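Local coordinates for protein endo-polygalacturonase (PDB 1BHE) that hydrolyses the alpha-1,4 linkages between galacturonic acid units of polygalacturonic acid, as a secreted endo-acting enzyme that helps macerate and soft-rot plant tissue, at residues Asn245-Gly250 against Leu270-Thr275; Ile192-Thr197 against Ile219-Asp224. All blocks are in the same frame, centred on the assembly; numbering follows the deposited sequence.

Contact 1: Asn245-Gly250 against Leu270-Thr275; sequences NDFGTG and LKMNGT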
loop_
_atom_site.group_PDB
_atom_site.type_symbol
_atom_site.label_atom_id
_atom_site.label_comp_id
_atom_site.label_asym_id
_atom_site.label_seq_id
_atom_site.Cartn_x
_atom_site.Cartn_y
_atom_site.Cartn_z
ATOM N N ASN A 245 10.683 -0.826 -10.149
ATOM C CA ASN A 245 9.446 -1.561 -9.928
ATOM C C ASN A 245 8.611 -1.760 -11.187
ATOM O O ASN A 245 8.769 -1.076 -12.196
ATOM C CB ASN A 245 8.585 -0.813 -8.895
ATOM C CG ASN A 245 9.241 -0.746 -7.526
ATOM O OD1 ASN A 245 9.417 -1.764 -6.860
ATOM N ND2 ASN A 245 9.596 0.473 -7.132
ATOM N N ASP A 246 7.669 -2.690 -11.081
ATOM C CA ASP A 246 6.721 -3.004 -12.138
ATOM C C ASP A 246 5.301 -2.940 -11.572
ATOM O O ASP A 246 5.016 -3.658 -10.604
ATOM C CB ASP A 246 6.930 -4.411 -12.700
ATOM C CG ASP A 246 8.167 -4.539 -13.565
ATOM O OD1 ASP A 246 8.101 -4.164 -14.755
ATOM O OD2 ASP A 246 9.206 -5.009 -13.059
ATOM N N PHE A 247 4.453 -2.076 -12.102
ATOM C CA PHE A 247 3.079 -1.979 -11.609
ATOM C C PHE A 247 2.108 -2.447 -12.702
ATOM O O PHE A 247 2.259 -2.129 -13.886
ATOM C CB PHE A 247 2.717 -0.586 -11.141
ATOM C CG PHE A 247 3.323 -0.024 -9.895
ATOM C CD1 PHE A 247 4.230 -0.711 -9.113
ATOM C CD2 PHE A 247 2.958 1.253 -9.483
ATOM C CE1 PHE A 247 4.782 -0.169 -7.973
ATOM C CE2 PHE A 247 3.492 1.815 -8.337
ATOM C CZ PHE A 247 4.405 1.104 -7.585
ATOM N N GLY A 248 1.147 -3.265 -12.290
ATOM C CA GLY A 248 0.120 -3.781 -13.186
ATOM C C GLY A 248 -1.183 -3.015 -12.985
ATOM O O GLY A 248 -1.189 -1.788 -12.857
ATOM N N THR A 249 -2.307 -3.732 -12.941
ATOM C CA THR A 249 -3.587 -3.069 -12.725
ATOM C C THR A 249 -3.543 -2.287 -11.412
ATOM O O THR A 249 -2.737 -2.574 -10.521
ATOM C CB THR A 249 -4.785 -4.028 -12.681
ATOM O OG1 THR A 249 -4.612 -4.932 -11.582
ATOM C CG2 THR A 249 -4.913 -4.807 -13.979
ATOM N N GLY A 250 -4.463 -1.341 -11.279
ATOM C CA GLY A 250 -4.542 -0.550 -10.057
ATOM C C GLY A 250 -4.847 0.908 -10.356
ATOM O O GLY A 250 -5.128 1.265 -11.504
ATOM N N LEU A 270 10.300 2.886 -13.279
ATOM C CA LEU A 270 8.994 2.317 -12.993
ATOM C C LEU A 270 8.285 1.908 -14.282
ATOM O O LEU A 270 8.014 2.754 -15.139
ATOM C CB LEU A 270 8.117 3.307 -12.220
ATOM C CG LEU A 270 6.668 2.873 -11.960
ATOM C CD1 LEU A 270 6.607 1.572 -11.179
ATOM C CD2 LEU A 270 5.902 3.973 -11.236
ATOM N N LYS A 271 8.020 0.612 -14.406
ATOM C CA LYS A 271 7.314 0.118 -15.592
ATOM C C LYS A 271 5.852 -0.108 -15.227
ATOM O O LYS A 271 5.546 -0.745 -14.217
ATOM C CB LYS A 271 7.953 -1.156 -16.131
ATOM C CG LYS A 271 9.058 -0.914 -17.149
ATOM C CD LYS A 271 10.432 -1.216 -16.574
ATOM C CE LYS A 271 11.213 -2.153 -17.489
ATOM N NZ LYS A 271 11.708 -3.348 -16.747
ATOM N N MET A 272 4.945 0.474 -16.011
ATOM C CA MET A 272 3.515 0.350 -15.743
ATOM C C MET A 272 2.771 -0.248 -16.933
ATOM O O MET A 272 2.928 0.205 -18.070
ATOM C CB MET A 272 2.923 1.708 -15.375
ATOM C CG MET A 272 3.667 2.451 -14.279
ATOM S SD MET A 272 2.924 4.001 -13.782
ATOM C CE MET A 272 1.603 3.437 -12.714
ATOM N N ASN A 273 1.965 -1.276 -16.674
ATOM C CA ASN A 273 1.188 -1.903 -17.736
ATOM C C ASN A 273 -0.246 -2.143 -17.278
ATOM O O ASN A 273 -0.485 -2.963 -16.393
ATOM C CB ASN A 273 1.813 -3.219 -18.199
ATOM C CG ASN A 273 1.159 -3.767 -19.455
ATOM O OD1 ASN A 273 -0.022 -3.542 -19.719
ATOM N ND2 ASN A 273 1.931 -4.500 -20.258
ATOM N N GLY A 274 -1.187 -1.402 -17.857
ATOM C CA GLY A 274 -2.589 -1.560 -17.526
ATOM C C GLY A 274 -3.113 -0.791 -16.334
ATOM O O GLY A 274 -4.323 -0.841 -16.080
ATOM N N THR A 275 -2.257 -0.121 -15.575
ATOM C CA THR A 275 -2.687 0.703 -14.448
ATOM C C THR A 275 -3.644 1.765 -14.967
ATOM O O THR A 275 -3.330 2.356 -16.012
ATOM C CB THR A 275 -1.480 1.375 -13.766
ATOM O OG1 THR A 275 -0.304 0.574 -13.966
ATOM C CG2 THR A 275 -1.704 1.529 -12.270
#

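Contact 2: Ile192-Thr197 against Ile219-Asp224; sequences IKTPST and IATGDD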
loop_
_atom_site.group_PDB
_atom_site.type_symbol
_atom_site.label_atom_id
_atom_site.label_comp_id
_atom_site.label_asym_id
_atom_site.label_seq_id
_atom_site.Cartn_x
_atom_site.Cartn_y
_atom_site.Cartn_z
ATOM N N ILE A 192 2.680 -8.238 -5.026
ATOM C CA ILE A 192 1.303 -8.036 -4.588
ATOM C C ILE A 192 0.389 -8.362 -5.776
ATOM O O ILE A 192 0.582 -7.804 -6.862
ATOM C CB ILE A 192 1.024 -6.611 -4.085
ATOM C CG1 ILE A 192 1.561 -6.447 -2.658
ATOM C CG2 ILE A 192 -0.464 -6.257 -4.094
ATOM C CD1 ILE A 192 1.802 -5.002 -2.263
ATOM N N LYS A 193 -0.580 -9.251 -5.563
ATOM C CA LYS A 193 -1.495 -9.617 -6.638
ATOM C C LYS A 193 -2.911 -9.832 -6.110
ATOM O O LYS A 193 -3.216 -10.771 -5.377
ATOM C CB LYS A 193 -1.016 -10.847 -7.401
ATOM C CG LYS A 193 -1.841 -11.220 -8.618
ATOM C CD LYS A 193 -1.946 -10.107 -9.654
ATOM C CE LYS A 193 -2.810 -10.573 -10.824
ATOM N NZ LYS A 193 -2.763 -9.628 -11.972
ATOM N N THR A 194 -3.778 -8.925 -6.512
ATOM C CA THR A 194 -5.191 -8.894 -6.154
ATOM C C THR A 194 -5.955 -8.409 -7.377
ATOM O O THR A 194 -5.456 -7.577 -8.134
ATOM C CB THR A 194 -5.395 -7.978 -4.934
ATOM O OG1 THR A 194 -5.000 -8.709 -3.754
ATOM C CG2 THR A 194 -6.824 -7.520 -4.735
ATOM N N PRO A 195 -7.120 -8.981 -7.644
ATOM C CA PRO A 195 -7.904 -8.635 -8.817
ATOM C C PRO A 195 -8.150 -7.150 -8.963
ATOM O O PRO A 195 -8.466 -6.416 -8.023
ATOM C CB PRO A 195 -9.199 -9.416 -8.640
ATOM C CG PRO A 195 -8.847 -10.559 -7.749
ATOM C CD PRO A 195 -7.767 -10.040 -6.829
ATOM N N SER A 196 -8.150 -6.668 -10.211
ATOM C CA SER A 196 -8.361 -5.270 -10.540
ATOM C C SER A 196 -9.737 -4.729 -10.183
ATOM O O SER A 196 -9.928 -3.517 -10.053
ATOM C CB SER A 196 -8.130 -5.084 -12.052
ATOM O OG SER A 196 -9.206 -5.682 -12.760
ATOM N N THR A 197 -10.721 -5.596 -9.990
ATOM C CA THR A 197 -12.075 -5.211 -9.640
ATOM C C THR A 197 -12.320 -5.134 -8.140
ATOM O O THR A 197 -13.397 -4.699 -7.725
ATOM C CB THR A 197 -13.067 -6.238 -10.245
ATOM O OG1 THR A 197 -12.588 -7.541 -9.882
ATOM C CG2 THR A 197 -13.094 -6.112 -11.759
ATOM N N ILE A 219 3.604 -4.863 -8.261
ATOM C CA ILE A 219 2.310 -4.604 -7.629
ATOM C C ILE A 219 1.160 -4.507 -8.617
ATOM O O ILE A 219 1.118 -3.622 -9.467
ATOM C CB ILE A 219 2.369 -3.318 -6.777
ATOM C CG1 ILE A 219 3.450 -3.419 -5.691
ATOM C CG2 ILE A 219 1.023 -3.030 -6.122
ATOM C CD1 ILE A 219 3.713 -2.123 -4.950
ATOM N N ALA A 220 0.201 -5.417 -8.485
ATOM C CA ALA A 220 -0.999 -5.428 -9.327
ATOM C C ALA A 220 -2.189 -5.636 -8.392
ATOM O O ALA A 220 -2.249 -6.648 -7.689
ATOM C CB ALA A 220 -0.938 -6.508 -10.384
ATOM N N THR A 221 -3.101 -4.672 -8.368
ATOM C CA THR A 221 -4.232 -4.769 -7.438
ATOM C C THR A 221 -5.419 -3.984 -7.966
ATOM O O THR A 221 -5.467 -3.694 -9.167
ATOM C CB THR A 221 -3.788 -4.260 -6.052
ATOM O OG1 THR A 221 -4.822 -4.457 -5.083
ATOM C CG2 THR A 221 -3.416 -2.780 -6.103
ATOM N N GLY A 222 -6.381 -3.684 -7.110
ATOM C CA GLY A 222 -7.577 -2.970 -7.518
ATOM C C GLY A 222 -7.410 -1.465 -7.376
ATOM O O GLY A 222 -7.628 -0.739 -8.347
ATOM N N ASP A 223 -7.056 -1.000 -6.182
ATOM C CA ASP A 223 -6.928 0.446 -5.961
ATOM C C ASP A 223 -5.473 0.878 -6.035
ATOM O O ASP A 223 -4.742 0.328 -6.862
ATOM C CB ASP A 223 -7.636 0.852 -4.671
ATOM C CG ASP A 223 -9.150 0.858 -4.808
ATOM O OD1 ASP A 223 -9.689 0.480 -5.875
ATOM O OD2 ASP A 223 -9.842 1.239 -3.841
ATOM N N ASP A 224 -5.069 1.931 -5.330
ATOM C CA ASP A 224 -3.721 2.468 -5.502
ATOM C C ASP A 224 -2.625 1.429 -5.337
ATOM O O ASP A 224 -2.608 0.701 -4.352
ATOM C CB ASP A 224 -3.471 3.617 -4.517
ATOM C CG ASP A 224 -4.119 4.903 -4.999
ATOM O OD1 ASP A 224 -4.023 5.199 -6.211
ATOM O OD2 ASP A 224 -4.714 5.608 -4.160
HETATM O O HOH W 1 -8.150 -1.475 -10.919
#

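Contact 1: Asn245-Gly250 against Leu270-Thr275
Leu-270 sets its methyl CD1 squarely over the ring of Phe-247: the carbon lies 3.8 Å from the ring centroid and 9° off the ring normal, a CH-pi contact over the centre of one face. The side chains of Phe-247 and Leu-270 cross at about a right angle. The same methyl also reaches CB of Asn-245, whose amide is held by Ser-217 and Ile-214. Lys-271 follows on the other face of the sheet, beside Asp-246 and pointing the same way. Here it is the aliphatic part that touches, CB of Lys-271 lying 3.3 Å from OD1 of Asp-246, while NZ stays 4.2 Å from that oxygen, too far for a salt bridge; the opposite charges may still attract. The backbone of Lys-271 is gripped twice, its N donating to Asn-245 O and its O accepting from Phe-247 N at 2.7 Å. Met-272 is again on the side of the sheet that carries Phe-247 and Leu-270, and its CE, 4.1 Å from CD2 of Phe-247, approaches the ring obliquely. Asn-273 N then bonds to Phe-247 O, the last backbone rung, and Asn-273 O receives a CA-H contact from Gly-248. After the turn at Gly-274, beyond the last rung, Thr-275 adds a side-chain bond: OG1 donates to Gly-248 O at 2.8 Å, tilted 27° from the carbonyl plane, whereas Thr-275 N is poorly angled toward that oxygen. CG2 of Thr-275 lies 3.5 Å from Gly-250 O, just before His-251, inferred to be an active-site residue. The parallel pairing of in-register strands, with the axes 16° apart and 4.7 Å at closest approach, together with apolar side chains stacked between successive coils, is characteristic of the right-handed parallel beta-helix of family 28 glycosyl hydrolases.

Contact 2: Ile192-Thr197 against Ile219-Asp224
In both Ile-192 and Ile-219, CG1 is anti to the carbonyl carbon (chi1 -78° and -58°) and CG2 anti to the backbone N; with the two residues paired in register, this shared rotamer lays the side chains side by side, pointing the same way. Their CG2 methyls meet at 4.1 Å, and CD1 of Ile-192 rests at the same distance from CG1 of Ile-219. On the other face of the sheet, Lys-193 bends at chi2 (57°), carrying CD to 3.8 Å from CB of Ala-220, so its aliphatic chain covers the alanine. Two backbone bonds fix the register: Ala-220 N to Ile-192 O, and Thr-194 N to Ala-220 O at 3.0 Å. Thr-194 and Thr-221 continue the stack, but OG1 of Thr-221 meets CB of Thr-194 at 3.6 Å; OG1 of Thr-221 bonds to Thr-201 O and OG1 of Thr-194 to His-176 NE2. From this pair on, the ladder gives way to CA-H...O contacts, beginning with Thr-221 CA to Thr-194 O at 3.1 Å. A water then bridges the loops, donating to Ser-196 O at 2.8 Å and to Gly-222 O at 2.7 Å. Asp-223, the predicted proton donor, follows directly and is held by a salt bridge to Arg-199. Adjacent parallel strands ending in a loop that carries Asp-223, whose side chain touches His-251, are consistent with the active-site region of this family's parallel beta-helix.

Contact 2 comes first along the chain and closes before contact 1 opens; their centres lie 10 Å apart. Strands 218-220 and 245-247 are neighbours, so the segments belong to successive coils, in the order 183-193, 218-220, 245-247 and 258-273. The join is direct: Gly-248 N lies 2.8 Å from Ile-219 O, a probable hydrogen bond, and Phe-247 CE1 packs 3.8 Å from Ile-219 CD1, extending the apolar stack between coils. Farther along, Thr-249 OG1 is bonded to Thr-221 O. The loops leaving these adjacent strands thus bring Asp-223, the predicted proton donor, against His-251, inferred to be an active-site residue, consistent with a catalytic site assembled from consecutive coils.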